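Local coordinates for solute-binding protein Csal_2479 (Chromohalobacter salexigens, PDB 4P1L) that binds D-glucuronate and probably delivers it to the membrane permease of a tripartite ATP-independent periplasmic (TRAP) transport system, at residues A[144-149]-A[228-233]; A[165-170]-A[203-208]; A[102-107]-A[171-176]; A[208-213]-A[271-276]. All coordinates share one frame; numbering follows the deposited sequence.

Contact 1: residues A[144-149]-A[228-233]. With BDP (beta-D-glucopyranuronic acid), chain C.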
loop_
_atom_site.group_PDB
_atom_site.type_symbol
_atom_site.label_atom_id
_atom_site.label_comp_id
_atom_site.label_asym_id
_atom_site.label_seq_id
_atom_site.Cartn_x
_atom_site.Cartn_y
_atom_site.Cartn_z
ATOM N N GLY A 144 -3.880 5.713 2.783
ATOM C CA GLY A 144 -3.695 7.150 2.635
ATOM C C GLY A 144 -2.924 7.504 1.370
ATOM O O GLY A 144 -2.922 6.770 0.366
ATOM N N ALA A 145 -2.266 8.646 1.438
ATOM C CA ALA A 145 -1.347 9.084 0.409
ATOM C C ALA A 145 0.100 9.038 0.918
ATOM O O ALA A 145 0.390 9.376 2.077
ATOM C CB ALA A 145 -1.710 10.483 -0.040
ATOM N N ARG A 146 0.999 8.615 0.043
ATOM C CA ARG A 146 2.432 8.593 0.348
ATOM C C ARG A 146 3.117 9.889 -0.083
ATOM O O ARG A 146 2.911 10.379 -1.203
ATOM C CB ARG A 146 3.127 7.422 -0.345
ATOM C CG ARG A 146 2.478 6.049 -0.025
ATOM C CD ARG A 146 3.019 4.930 -0.879
ATOM N NE ARG A 146 4.430 4.597 -0.642
ATOM C CZ ARG A 146 4.870 3.584 0.104
ATOM N NH1 ARG A 146 4.031 2.783 0.732
ATOM N NH2 ARG A 146 6.177 3.386 0.234
ATOM N N SER A 147 3.947 10.426 0.804
ATOM C CA SER A 147 4.703 11.645 0.535
ATOM C C SER A 147 6.183 11.478 0.849
ATOM O O SER A 147 6.587 10.610 1.650
ATOM C CB SER A 147 4.124 12.813 1.351
ATOM O OG SER A 147 2.826 13.138 0.906
ATOM N N LEU A 148 6.992 12.330 0.230
ATOM C CA LEU A 148 8.444 12.304 0.394
ATOM C C LEU A 148 8.895 12.814 1.742
ATOM O O LEU A 148 8.456 13.875 2.202
ATOM C CB LEU A 148 9.139 13.205 -0.634
ATOM C CG LEU A 148 9.216 12.835 -2.094
ATOM C CD1 LEU A 148 9.779 14.031 -2.898
ATOM C CD2 LEU A 148 10.080 11.605 -2.282
ATOM N N TYR A 149 9.829 12.098 2.342
ATOM C CA TYR A 149 10.560 12.648 3.466
ATOM C C TYR A 149 12.055 12.453 3.324
ATOM O O TYR A 149 12.489 11.476 2.724
ATOM C CB TYR A 149 10.066 12.067 4.781
ATOM C CG TYR A 149 9.872 10.563 4.843
ATOM C CD1 TYR A 149 10.909 9.709 5.228
ATOM C CD2 TYR A 149 8.630 10.005 4.594
ATOM C CE1 TYR A 149 10.690 8.344 5.355
ATOM C CE2 TYR A 149 8.408 8.637 4.713
ATOM C CZ TYR A 149 9.439 7.807 5.071
ATOM O OH TYR A 149 9.186 6.448 5.190
ATOM N N GLU A 228 2.141 13.624 -1.900
ATOM C CA GLU A 228 0.919 12.833 -2.001
ATOM C C GLU A 228 0.836 12.168 -3.382
ATOM O O GLU A 228 -0.201 12.183 -4.056
ATOM C CB GLU A 228 -0.310 13.700 -1.656
ATOM C CG GLU A 228 -0.196 14.257 -0.249
ATOM C CD GLU A 228 -1.332 15.147 0.193
ATOM O OE1 GLU A 228 -1.705 15.100 1.382
ATOM O OE2 GLU A 228 -1.826 15.920 -0.624
ATOM N N HIS A 229 1.963 11.560 -3.757
ATOM C CA HIS A 229 2.220 11.087 -5.115
ATOM C C HIS A 229 1.673 9.698 -5.461
ATOM O O HIS A 229 1.550 9.381 -6.645
ATOM C CB HIS A 229 3.728 11.138 -5.388
ATOM C CG HIS A 229 4.564 10.463 -4.346
ATOM N ND1 HIS A 229 5.365 11.155 -3.463
ATOM C CD2 HIS A 229 4.720 9.151 -4.049
ATOM C CE1 HIS A 229 5.961 10.299 -2.654
ATOM N NE2 HIS A 229 5.592 9.075 -2.997
ATOM N N LEU A 230 1.331 8.906 -4.435
ATOM C CA LEU A 230 0.773 7.556 -4.588
ATOM C C LEU A 230 -0.329 7.364 -3.570
ATOM O O LEU A 230 -0.198 7.761 -2.416
ATOM C CB LEU A 230 1.830 6.465 -4.385
ATOM C CG LEU A 230 2.874 6.305 -5.473
ATOM C CD1 LEU A 230 4.072 5.554 -4.927
ATOM C CD2 LEU A 230 2.284 5.637 -6.717
ATOM N N ILE A 231 -1.428 6.776 -4.027
ATOM C CA ILE A 231 -2.526 6.404 -3.181
ATOM C C ILE A 231 -2.775 4.929 -3.528
ATOM O O ILE A 231 -3.402 4.590 -4.547
ATOM C CB ILE A 231 -3.750 7.287 -3.452
ATOM C CG1 ILE A 231 -3.477 8.699 -2.917
ATOM C CG2 ILE A 231 -4.964 6.700 -2.810
ATOM C CD1 ILE A 231 -4.424 9.757 -3.465
ATOM N N LEU A 232 -2.213 4.056 -2.699
ATOM C CA LEU A 232 -2.172 2.640 -2.994
ATOM C C LEU A 232 -3.242 1.907 -2.174
ATOM O O LEU A 232 -3.253 1.963 -0.929
ATOM C CB LEU A 232 -0.783 2.090 -2.695
ATOM C CG LEU A 232 0.285 2.467 -3.754
ATOM C CD1 LEU A 232 1.694 2.184 -3.235
ATOM C CD2 LEU A 232 0.011 1.687 -5.046
ATOM N N PRO A 233 -4.164 1.201 -2.858
ATOM C CA PRO A 233 -5.011 0.298 -2.092
ATOM C C PRO A 233 -4.187 -0.838 -1.503
ATOM O O PRO A 233 -3.092 -1.120 -2.004
ATOM C CB PRO A 233 -5.994 -0.264 -3.151
ATOM C CG PRO A 233 -5.955 0.700 -4.263
ATOM C CD PRO A 233 -4.498 1.169 -4.294
HETATM C C1 BDP C . 3.293 0.926 3.799
HETATM C C2 BDP C . 2.503 -0.309 3.391
HETATM C C3 BDP C . 3.318 -1.517 3.655
HETATM C C4 BDP C . 4.579 -1.395 2.860
HETATM C C5 BDP C . 5.350 -0.105 3.244
HETATM C C6 BDP C . 6.627 0.091 2.427
HETATM O O2 BDP C . 1.337 -0.321 4.197
HETATM O O3 BDP C . 2.537 -2.694 3.086
HETATM O O4 BDP C . 5.420 -2.541 3.077
HETATM O O5 BDP C . 4.519 0.997 3.053
HETATM O O6A BDP C . 6.952 1.293 2.159
HETATM O O1 BDP C . 2.559 2.065 3.511
HETATM O O6B BDP C . 7.329 -0.897 2.130
HETATM O O HOH W 1 -0.874 5.066 -0.292
HETATM O O HOH W 2 -4.449 4.356 0.058
#
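The imidazole of His229 lies with one face against the carbonyl of Arg146, whose O sits 3.3 Å above the ring plane and over its centre; at the ring edge, near its plane, is Leu148 N. Its ND1 is hydrogen-bonded to Thr227 OG1 and its NE2 to Glu206. This is a contact between strands 146-150 and 223-230 in the mixed four-stranded sheet of a TRAP solute-binding protein, where the second is only weakly paired. Arg146 N donates almost straight to Leu230 O at 2.9 Å, and His229 N returns a bond to Arg146 O. Beyond the backbone, the Arg146 chain passes Leu230 and Leu232, its CD 3.9 Å from Leu232 CD1, and bends at chi3 (67°) to present its guanidinium edge to the glucuronate. There NH2 donates to BDP O6A and NH1 to the ring oxygen O5, while NE forms a salt bridge with Glu206. Farther along, Ser147 OG accepts from Glu228 N at 2.9 Å. A water joins Gly144 O to Leu232 O, 2.9 Å from each.

Contact 2: residues A[165-170]-A[203-208]. With BDP (beta-D-glucopyranuronic acid), chain C.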
loop_
_atom_site.group_PDB
_atom_site.type_symbol
_atom_site.label_atom_id
_atom_site.label_comp_id
_atom_site.label_asym_id
_atom_site.label_seq_id
_atom_site.Cartn_x
_atom_site.Cartn_y
_atom_site.Cartn_z
ATOM N N LYS A 165 18.833 10.694 -2.681
ATOM C CA LYS A 165 18.726 9.271 -2.901
ATOM C C LYS A 165 17.563 8.785 -2.040
ATOM O O LYS A 165 17.642 8.801 -0.791
ATOM C CB LYS A 165 20.024 8.580 -2.507
ATOM C CG LYS A 165 20.053 7.077 -2.773
ATOM C CD LYS A 165 21.499 6.599 -2.850
ATOM C CE LYS A 165 21.599 5.129 -3.210
ATOM N NZ LYS A 165 21.379 4.284 -2.008
ATOM N N VAL A 166 16.497 8.362 -2.715
ATOM C CA VAL A 166 15.239 8.023 -2.065
ATOM C C VAL A 166 14.925 6.538 -2.209
ATOM O O VAL A 166 14.910 5.977 -3.326
ATOM C CB VAL A 166 14.056 8.825 -2.661
ATOM C CG1 VAL A 166 12.773 8.618 -1.823
ATOM C CG2 VAL A 166 14.388 10.323 -2.793
ATOM N N ARG A 167 14.694 5.897 -1.070
ATOM C CA ARG A 167 14.234 4.517 -1.056
ATOM C C ARG A 167 12.811 4.435 -1.577
ATOM O O ARG A 167 11.975 5.287 -1.271
ATOM C CB ARG A 167 14.275 3.931 0.354
ATOM C CG ARG A 167 13.748 2.534 0.442
ATOM C CD ARG A 167 12.266 2.498 0.801
ATOM N NE ARG A 167 11.738 1.136 0.897
ATOM C CZ ARG A 167 10.488 0.853 1.231
ATOM N NH1 ARG A 167 9.619 1.841 1.483
ATOM N NH2 ARG A 167 10.086 -0.409 1.290
ATOM N N VAL A 168 12.562 3.402 -2.372
ATOM C CA VAL A 168 11.226 3.063 -2.837
ATOM C C VAL A 168 10.990 1.577 -2.630
ATOM O O VAL A 168 11.921 0.818 -2.336
ATOM C CB VAL A 168 11.024 3.428 -4.328
ATOM C CG1 VAL A 168 11.040 4.917 -4.509
ATOM C CG2 VAL A 168 12.058 2.748 -5.218
HETATM N N MSE A 169 9.734 1.166 -2.751
HETATM C CA MSE A 169 9.392 -0.240 -2.748
HETATM C C MSE A 169 9.860 -0.832 -4.080
HETATM O O MSE A 169 10.262 -0.089 -4.992
HETATM C CB MSE A 169 7.880 -0.402 -2.586
HETATM C CG MSE A 169 7.381 0.043 -1.223
HETATM SE SE MSE A 169 5.499 -0.387 -0.896
HETATM C CE MSE A 169 4.718 0.831 -2.177
ATOM N N ASN A 170 9.782 -2.150 -4.202
ATOM C CA ASN A 170 10.345 -2.814 -5.383
ATOM C C ASN A 170 9.334 -2.917 -6.513
ATOM O O ASN A 170 8.733 -3.964 -6.743
ATOM C CB ASN A 170 10.953 -4.195 -5.056
ATOM C CG ASN A 170 11.881 -4.702 -6.176
ATOM O OD1 ASN A 170 12.463 -3.907 -6.935
ATOM N ND2 ASN A 170 12.007 -6.030 -6.292
ATOM N N ASP A 203 19.074 9.243 1.552
ATOM C CA ASP A 203 18.674 10.547 2.106
ATOM C C ASP A 203 17.193 10.618 2.491
ATOM O O ASP A 203 16.774 11.529 3.191
ATOM C CB ASP A 203 18.939 11.653 1.086
ATOM C CG ASP A 203 20.366 11.637 0.567
ATOM O OD1 ASP A 203 21.274 11.521 1.409
ATOM O OD2 ASP A 203 20.569 11.711 -0.671
ATOM N N GLY A 204 16.381 9.685 2.005
ATOM C CA GLY A 204 14.957 9.782 2.246
ATOM C C GLY A 204 14.185 8.572 1.778
ATOM O O GLY A 204 14.759 7.600 1.327
ATOM N N ALA A 205 12.871 8.664 1.889
ATOM C CA ALA A 205 11.968 7.606 1.454
ATOM C C ALA A 205 10.599 8.273 1.304
ATOM O O ALA A 205 10.506 9.492 1.311
ATOM C CB ALA A 205 11.934 6.454 2.481
ATOM N N GLU A 206 9.533 7.496 1.169
ATOM C CA GLU A 206 8.230 8.089 1.006
ATOM C C GLU A 206 7.159 7.158 1.560
ATOM O O GLU A 206 7.244 5.933 1.436
ATOM C CB GLU A 206 7.985 8.464 -0.467
ATOM C CG GLU A 206 8.360 7.402 -1.480
ATOM C CD GLU A 206 7.325 6.270 -1.603
ATOM O OE1 GLU A 206 6.132 6.553 -1.848
ATOM O OE2 GLU A 206 7.723 5.089 -1.501
ATOM N N ASN A 207 6.147 7.738 2.203
ATOM C CA ASN A 207 5.112 6.941 2.840
ATOM C C ASN A 207 4.039 7.834 3.435
ATOM O O ASN A 207 4.156 9.069 3.433
ATOM C CB ASN A 207 5.706 6.012 3.922
ATOM C CG ASN A 207 5.145 4.625 3.842
ATOM O OD1 ASN A 207 3.904 4.435 3.771
ATOM N ND2 ASN A 207 6.023 3.634 3.775
ATOM N N ASN A 208 3.002 7.181 3.945
ATOM C CA ASN A 208 1.925 7.840 4.664
ATOM C C ASN A 208 2.356 8.155 6.085
ATOM O O ASN A 208 3.417 7.706 6.529
ATOM C CB ASN A 208 0.683 6.959 4.656
ATOM C CG ASN A 208 0.977 5.534 5.135
ATOM O OD1 ASN A 208 1.601 5.324 6.174
ATOM N ND2 ASN A 208 0.538 4.558 4.354
HETATM C C1 BDP C . 3.293 0.926 3.799
HETATM C C2 BDP C . 2.503 -0.309 3.391
HETATM C C3 BDP C . 3.318 -1.517 3.655
HETATM C C4 BDP C . 4.579 -1.395 2.860
HETATM C C5 BDP C . 5.350 -0.105 3.244
HETATM C C6 BDP C . 6.627 0.091 2.427
HETATM O O2 BDP C . 1.337 -0.321 4.197
HETATM O O3 BDP C . 2.537 -2.694 3.086
HETATM O O4 BDP C . 5.420 -2.541 3.077
HETATM O O5 BDP C . 4.519 0.997 3.053
HETATM O O6A BDP C . 6.952 1.293 2.159
HETATM O O1 BDP C . 2.559 2.065 3.511
HETATM O O6B BDP C . 7.329 -0.897 2.130
HETATM O O HOH W 3 9.728 4.687 0.266
HETATM O O HOH W 4 7.582 3.038 -3.233
#
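With CG trans to the backbone N (chi1 177°) and a bend at chi2 (-93°), Arg167 runs from its place beside Ala205, CB to CB 4.0 Å, out to the sugar acid, its guanidinium edge facing the carboxylate. The pairing is bidentate: NH1 donates to BDP O6A at 2.8 Å and NH2 to BDP O6B at 2.9 Å, both bonds nearly straight. Met169 N lies over one face of the guanidinium, and the selenium of this selenomethionine comes within 3.5 Å of BDP C6. Such arginine-carboxylate pairing recurs in TRAP solute-binding proteins; here its arginine stands on strand 165-168, bridged to strand 204-207 at Val166 and Gly204. Arg167 N donates to Gly204 O, and at the far end Lys165 N reaches Asp203 OD2 on its anti side, tilted out of the carboxylate plane, while Lys165 O accepts from Asp203 N. Where the strands diverge, a water lies among Arg167 O and NH1 and the N and OE2 of Glu206, whose OE1 is held by His229 and Arg146. Asn207 reaches along the ring-oxygen side: ND2 donates to BDP O5, and OD1 accepts from the anomeric hydroxyl O1 at 2.7 Å. Asn208 ND2 adds a weak bond to BDP O1 at 3.3 Å.

Contact 3: residues A[102-107]-A[171-176]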
loop_
_atom_site.group_PDB
_atom_site.type_symbol
_atom_site.label_atom_id
_atom_site.label_comp_id
_atom_site.label_asym_id
_atom_site.label_seq_id
_atom_site.Cartn_x
_atom_site.Cartn_y
_atom_site.Cartn_z
ATOM N N LEU A 102 -2.318 0.775 -10.397
ATOM C CA LEU A 102 -2.492 1.435 -9.117
ATOM C C LEU A 102 -1.232 2.145 -8.654
ATOM O O LEU A 102 -1.284 2.977 -7.755
ATOM C CB LEU A 102 -2.922 0.415 -8.053
ATOM C CG LEU A 102 -4.223 -0.286 -8.367
ATOM C CD1 LEU A 102 -4.464 -1.418 -7.327
ATOM C CD2 LEU A 102 -5.395 0.682 -8.442
ATOM N N SER A 103 -0.105 1.802 -9.263
ATOM C CA SER A 103 1.183 2.426 -8.932
ATOM C C SER A 103 1.532 3.550 -9.879
ATOM O O SER A 103 2.616 4.117 -9.789
ATOM C CB SER A 103 2.290 1.371 -8.947
ATOM O OG SER A 103 2.165 0.526 -7.826
ATOM N N LEU A 104 0.622 3.899 -10.783
ATOM C CA LEU A 104 0.848 5.102 -11.563
ATOM C C LEU A 104 0.697 6.313 -10.643
ATOM O O LEU A 104 -0.331 6.456 -9.972
ATOM C CB LEU A 104 -0.097 5.152 -12.779
ATOM C CG LEU A 104 0.153 4.122 -13.895
ATOM C CD1 LEU A 104 -1.047 4.003 -14.861
ATOM C CD2 LEU A 104 1.430 4.486 -14.698
ATOM N N PRO A 105 1.728 7.173 -10.577
ATOM C CA PRO A 105 1.673 8.318 -9.667
ATOM C C PRO A 105 0.484 9.232 -9.953
ATOM O O PRO A 105 0.182 9.517 -11.117
ATOM C CB PRO A 105 3.017 9.035 -9.897
ATOM C CG PRO A 105 3.929 7.930 -10.379
ATOM C CD PRO A 105 3.040 7.058 -11.238
ATOM N N PHE A 106 -0.183 9.674 -8.900
ATOM C CA PHE A 106 -1.320 10.604 -9.027
ATOM C C PHE A 106 -2.539 10.048 -9.766
ATOM O O PHE A 106 -3.407 10.806 -10.188
ATOM C CB PHE A 106 -0.856 11.932 -9.685
ATOM C CG PHE A 106 0.256 12.612 -8.935
ATOM C CD1 PHE A 106 -0.019 13.377 -7.802
ATOM C CD2 PHE A 106 1.588 12.475 -9.333
ATOM C CE1 PHE A 106 0.993 13.993 -7.111
ATOM C CE2 PHE A 106 2.602 13.105 -8.628
ATOM C CZ PHE A 106 2.312 13.843 -7.524
ATOM N N ILE A 107 -2.658 8.738 -9.922
ATOM C CA ILE A 107 -3.806 8.230 -10.653
ATOM C C ILE A 107 -5.110 8.498 -9.887
ATOM O O ILE A 107 -6.152 8.722 -10.498
ATOM C CB ILE A 107 -3.670 6.743 -11.050
ATOM C CG1 ILE A 107 -4.733 6.441 -12.104
ATOM C CG2 ILE A 107 -3.712 5.819 -9.830
ATOM C CD1 ILE A 107 -4.506 5.162 -12.824
ATOM N N ASN A 171 9.131 -1.784 -7.181
ATOM C CA ASN A 171 8.364 -1.693 -8.398
ATOM C C ASN A 171 9.096 -0.653 -9.257
ATOM O O ASN A 171 9.368 0.462 -8.815
ATOM C CB ASN A 171 6.943 -1.265 -8.092
ATOM C CG ASN A 171 6.049 -1.285 -9.308
ATOM O OD1 ASN A 171 6.458 -0.953 -10.423
ATOM N ND2 ASN A 171 4.806 -1.688 -9.095
ATOM N N ASP A 172 9.457 -1.044 -10.473
ATOM C CA ASP A 172 10.259 -0.184 -11.343
ATOM C C ASP A 172 9.572 1.170 -11.572
ATOM O O ASP A 172 10.242 2.173 -11.815
ATOM C CB ASP A 172 10.479 -0.840 -12.718
ATOM C CG ASP A 172 11.423 -2.031 -12.675
ATOM O OD1 ASP A 172 12.033 -2.281 -11.615
ATOM O OD2 ASP A 172 11.564 -2.698 -13.723
ATOM N N LEU A 173 8.245 1.193 -11.518
ATOM C CA LEU A 173 7.513 2.441 -11.705
ATOM C C LEU A 173 7.943 3.510 -10.709
ATOM O O LEU A 173 7.955 4.706 -11.051
ATOM C CB LEU A 173 5.995 2.251 -11.588
ATOM C CG LEU A 173 5.306 1.649 -12.807
ATOM C CD1 LEU A 173 3.831 1.370 -12.553
ATOM C CD2 LEU A 173 5.446 2.577 -14.013
ATOM N N TYR A 174 8.266 3.089 -9.491
ATOM C CA TYR A 174 8.700 4.023 -8.430
ATOM C C TYR A 174 10.083 4.614 -8.695
ATOM O O TYR A 174 10.352 5.737 -8.332
ATOM C CB TYR A 174 8.686 3.358 -7.044
ATOM C CG TYR A 174 7.367 2.706 -6.692
ATOM C CD1 TYR A 174 6.170 3.223 -7.168
ATOM C CD2 TYR A 174 7.328 1.558 -5.911
ATOM C CE1 TYR A 174 4.946 2.620 -6.856
ATOM C CE2 TYR A 174 6.131 0.938 -5.607
ATOM C CZ TYR A 174 4.942 1.458 -6.080
ATOM O OH TYR A 174 3.745 0.849 -5.752
ATOM N N VAL A 175 10.981 3.835 -9.288
ATOM C CA VAL A 175 12.275 4.391 -9.694
ATOM C C VAL A 175 12.059 5.415 -10.817
ATOM O O VAL A 175 12.632 6.515 -10.809
ATOM C CB VAL A 175 13.231 3.273 -10.123
ATOM C CG1 VAL A 175 14.564 3.848 -10.652
ATOM C CG2 VAL A 175 13.452 2.313 -8.977
ATOM N N GLN A 176 11.218 5.060 -11.788
ATOM C CA GLN A 176 10.894 5.987 -12.847
ATOM C C GLN A 176 10.287 7.252 -12.246
ATOM O O GLN A 176 10.624 8.374 -12.661
ATOM C CB GLN A 176 9.967 5.339 -13.881
ATOM C CG GLN A 176 10.075 5.941 -15.241
ATOM C CD GLN A 176 9.150 5.281 -16.241
ATOM O OE1 GLN A 176 8.357 4.391 -15.887
ATOM N NE2 GLN A 176 9.216 5.740 -17.492
#
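Asn171 opens the helix 172-181 as its N-cap: OD1 accepts from Leu173 N at 3.0 Å, and ND2, bonded to Asn100 and Gly90, stands 3.7 Å from Ser103 OG. Next, Leu173 sends CD1 against Ser103 CB at 3.9 Å and more loosely toward Leu104 CD2. The ring of Tyr174 follows, with Asn171 CG over one face near the rim; chi1 of -53°, which turns CG away from the carbonyl carbon, carries the phenol back along the first turn to Ser103. There Tyr174 OH and Ser103 OG share a hydrogen bond of 2.6 Å, while Tyr174 CE1 packs on Ser103 CB. The contact thus joins the start of this helix to the loop ahead of helix 111-118, and Leu232 touches both Ser103 and Tyr174. A phenylalanine in place of Tyr174 would probably keep the ring packing but leave the buried Ser103 hydroxyl without this partner. A short bond between the hydroxyls of two buried residues thus gives each a polar mate where helix and loop meet.

Contact 4: residues A[208-213]-A[271-276]; sequences NYPSYE and EGVQAS. With BDP (beta-D-glucopyranuronic acid), chain C.
Pro210, Glu213 and Ser276 form the close-packed part of this helix-helix contact, in which the short helix 209-214 meets the long helix 248-282. The segment axes come within 8.5 Å at 46°, and the nearest CA atoms, those of Pro210 and Ser276, are only 5.4 Å apart. Ser276 OG lies 3.5 Å from Pro210 CA. A bend at chi2 (-89°) folds the Glu213 carboxylate back so that OE1 takes the Ser276 OG proton on its anti lone pair at 2.5 Å; OE2 pairs with Lys279. With alanine at this position, Ser276 OG would probably lose its acceptor and Lys279 its carboxylate mate. The looser side is apolar and partly exposed to solvent, and there the Val273 branches divide between two neighbours: CG2 meets Pro210 CG at 3.8 Å, and CG1 meets Tyr209 CD2 at 3.8 Å. At the N-terminus of the short helix, Asn208 OD1 accepts from Ser211 N at 2.8 Å, a capping bond. A single glutamate therefore ties a hydroxyl and a lysine of the long helix to the short helix whose N-terminus borders the sugar.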
loop_
_atom_site.group_PDB
_atom_site.type_symbol
_atom_site.label_atom_id
_atom_site.label_comp_id
_atom_site.label_asym_id
_atom_site.label_seq_id
_atom_site.Cartn_x
_atom_site.Cartn_y
_atom_site.Cartn_z
ATOM N N ASN A 208 3.002 7.181 3.945
ATOM C CA ASN A 208 1.925 7.840 4.664
ATOM C C ASN A 208 2.356 8.155 6.085
ATOM O O ASN A 208 3.417 7.706 6.529
ATOM C CB ASN A 208 0.683 6.959 4.656
ATOM C CG ASN A 208 0.977 5.534 5.135
ATOM O OD1 ASN A 208 1.601 5.324 6.174
ATOM N ND2 ASN A 208 0.538 4.558 4.354
ATOM N N TYR A 209 1.551 8.939 6.793
ATOM C CA TYR A 209 1.907 9.334 8.148
ATOM C C TYR A 209 2.085 8.133 9.107
ATOM O O TYR A 209 3.106 8.032 9.828
ATOM C CB TYR A 209 0.887 10.321 8.687
ATOM C CG TYR A 209 1.043 11.767 8.235
ATOM C CD1 TYR A 209 2.203 12.481 8.466
ATOM C CD2 TYR A 209 -0.013 12.423 7.610
ATOM C CE1 TYR A 209 2.317 13.832 8.054
ATOM C CE2 TYR A 209 0.086 13.760 7.203
ATOM C CZ TYR A 209 1.248 14.458 7.437
ATOM O OH TYR A 209 1.346 15.787 7.042
ATOM N N PRO A 210 1.131 7.194 9.105
ATOM C CA PRO A 210 1.311 6.123 10.087
ATOM C C PRO A 210 2.551 5.292 9.879
ATOM O O PRO A 210 3.136 4.872 10.876
ATOM C CB PRO A 210 0.033 5.302 9.968
ATOM C CG PRO A 210 -0.975 6.278 9.441
ATOM C CD PRO A 210 -0.194 7.137 8.476
ATOM N N SER A 211 3.008 5.123 8.640
ATOM C CA SER A 211 4.226 4.353 8.416
ATOM C C SER A 211 5.457 5.161 8.793
ATOM O O SER A 211 6.350 4.656 9.488
ATOM C CB SER A 211 4.309 3.917 6.957
ATOM O OG SER A 211 3.406 2.848 6.701
ATOM N N TYR A 212 5.475 6.411 8.339
ATOM C CA TYR A 212 6.549 7.342 8.627
ATOM C C TYR A 212 6.775 7.414 10.131
ATOM O O TYR A 212 7.904 7.406 10.581
ATOM C CB TYR A 212 6.165 8.697 8.055
ATOM C CG TYR A 212 7.094 9.861 8.333
ATOM C CD1 TYR A 212 8.421 9.827 7.969
ATOM C CD2 TYR A 212 6.609 11.031 8.934
ATOM C CE1 TYR A 212 9.260 10.948 8.191
ATOM C CE2 TYR A 212 7.419 12.125 9.144
ATOM C CZ TYR A 212 8.740 12.086 8.766
ATOM O OH TYR A 212 9.518 13.198 8.998
ATOM N N GLU A 213 5.682 7.453 10.890
ATOM C CA GLU A 213 5.738 7.530 12.353
ATOM C C GLU A 213 6.067 6.183 13.007
ATOM O O GLU A 213 7.073 6.075 13.744
ATOM C CB GLU A 213 4.430 8.129 12.907
ATOM C CG GLU A 213 4.298 8.036 14.443
ATOM C CD GLU A 213 3.644 6.739 14.927
ATOM O OE1 GLU A 213 2.555 6.396 14.431
ATOM O OE2 GLU A 213 4.206 6.062 15.825
ATOM N N GLU A 271 -8.265 7.923 12.106
ATOM C CA GLU A 271 -7.830 8.322 13.436
ATOM C C GLU A 271 -6.327 8.180 13.542
ATOM O O GLU A 271 -5.651 9.029 14.119
ATOM C CB GLU A 271 -8.500 7.456 14.504
ATOM C CG GLU A 271 -8.398 8.023 15.913
ATOM C CD GLU A 271 -7.148 7.590 16.669
ATOM O OE1 GLU A 271 -6.564 6.527 16.331
ATOM O OE2 GLU A 271 -6.760 8.307 17.629
ATOM N N GLY A 272 -5.809 7.101 12.968
ATOM C CA GLY A 272 -4.402 6.783 13.072
ATOM C C GLY A 272 -3.542 7.832 12.370
ATOM O O GLY A 272 -2.460 8.184 12.833
ATOM N N VAL A 273 -4.017 8.310 11.228
ATOM C CA VAL A 273 -3.294 9.336 10.503
ATOM C C VAL A 273 -3.176 10.602 11.346
ATOM O O VAL A 273 -2.107 11.210 11.400
ATOM C CB VAL A 273 -3.959 9.664 9.180
ATOM C CG1 VAL A 273 -3.376 10.942 8.587
ATOM C CG2 VAL A 273 -3.785 8.485 8.223
ATOM N N GLN A 274 -4.267 10.993 11.995
ATOM C CA GLN A 274 -4.240 12.203 12.811
ATOM C C GLN A 274 -3.373 12.026 14.035
ATOM O O GLN A 274 -2.619 12.935 14.397
ATOM C CB GLN A 274 -5.647 12.658 13.198
ATOM C CG GLN A 274 -6.407 13.321 12.048
ATOM C CD GLN A 274 -5.577 14.365 11.282
ATOM O OE1 GLN A 274 -5.213 15.421 11.815
ATOM N NE2 GLN A 274 -5.280 14.062 10.025
ATOM N N ALA A 275 -3.448 10.863 14.672
ATOM C CA ALA A 275 -2.606 10.609 15.845
ATOM C C ALA A 275 -1.122 10.577 15.467
ATOM O O ALA A 275 -0.271 11.083 16.230
ATOM C CB ALA A 275 -2.987 9.319 16.518
ATOM N N SER A 276 -0.804 9.965 14.319
ATOM C CA SER A 276 0.597 9.906 13.890
ATOM C C SER A 276 1.094 11.321 13.563
ATOM O O SER A 276 2.208 11.722 13.957
ATOM C CB SER A 276 0.806 8.935 12.707
ATOM O OG SER A 276 0.703 7.591 13.161
HETATM C C1 BDP C . 3.293 0.926 3.799
HETATM C C2 BDP C . 2.503 -0.309 3.391
HETATM C C3 BDP C . 3.318 -1.517 3.655
HETATM C C4 BDP C . 4.579 -1.395 2.860
HETATM C C5 BDP C . 5.350 -0.105 3.244
HETATM C C6 BDP C . 6.627 0.091 2.427
HETATM O O2 BDP C . 1.337 -0.321 4.197
HETATM O O3 BDP C . 2.537 -2.694 3.086
HETATM O O4 BDP C . 5.420 -2.541 3.077
HETATM O O5 BDP C . 4.519 0.997 3.053
HETATM O O6A BDP C . 6.952 1.293 2.159
HETATM O O1 BDP C . 2.559 2.065 3.511
HETATM O O6B BDP C . 7.329 -0.897 2.130
#

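In the fold
Three of the four contacts reach the glucuronate: contacts 1 and 2 through several bonds, contact 4 through the weak one of Asn208. Contacts 1 and 2, with centres 11 Å apart, meet at Glu206, whose OE1 forms a salt bridge with Arg146 NE at 2.9 Å and probably a hydrogen bond with His229 NE2 at 2.8 Å; this second-shell carboxylate probably helps to position one of the two arginines that bind the ligand. Contact 4 takes over from contact 2 at Asn208, where strand 204-207 passes into helix 209-214. Contact 3 lies behind the pocket, the Tyr174 side chain about 8 Å from the sugar; it backs contact 1 through Leu232 and a probable bond from Phe106 N to His229 O. Contacts 3 and 4 do not touch.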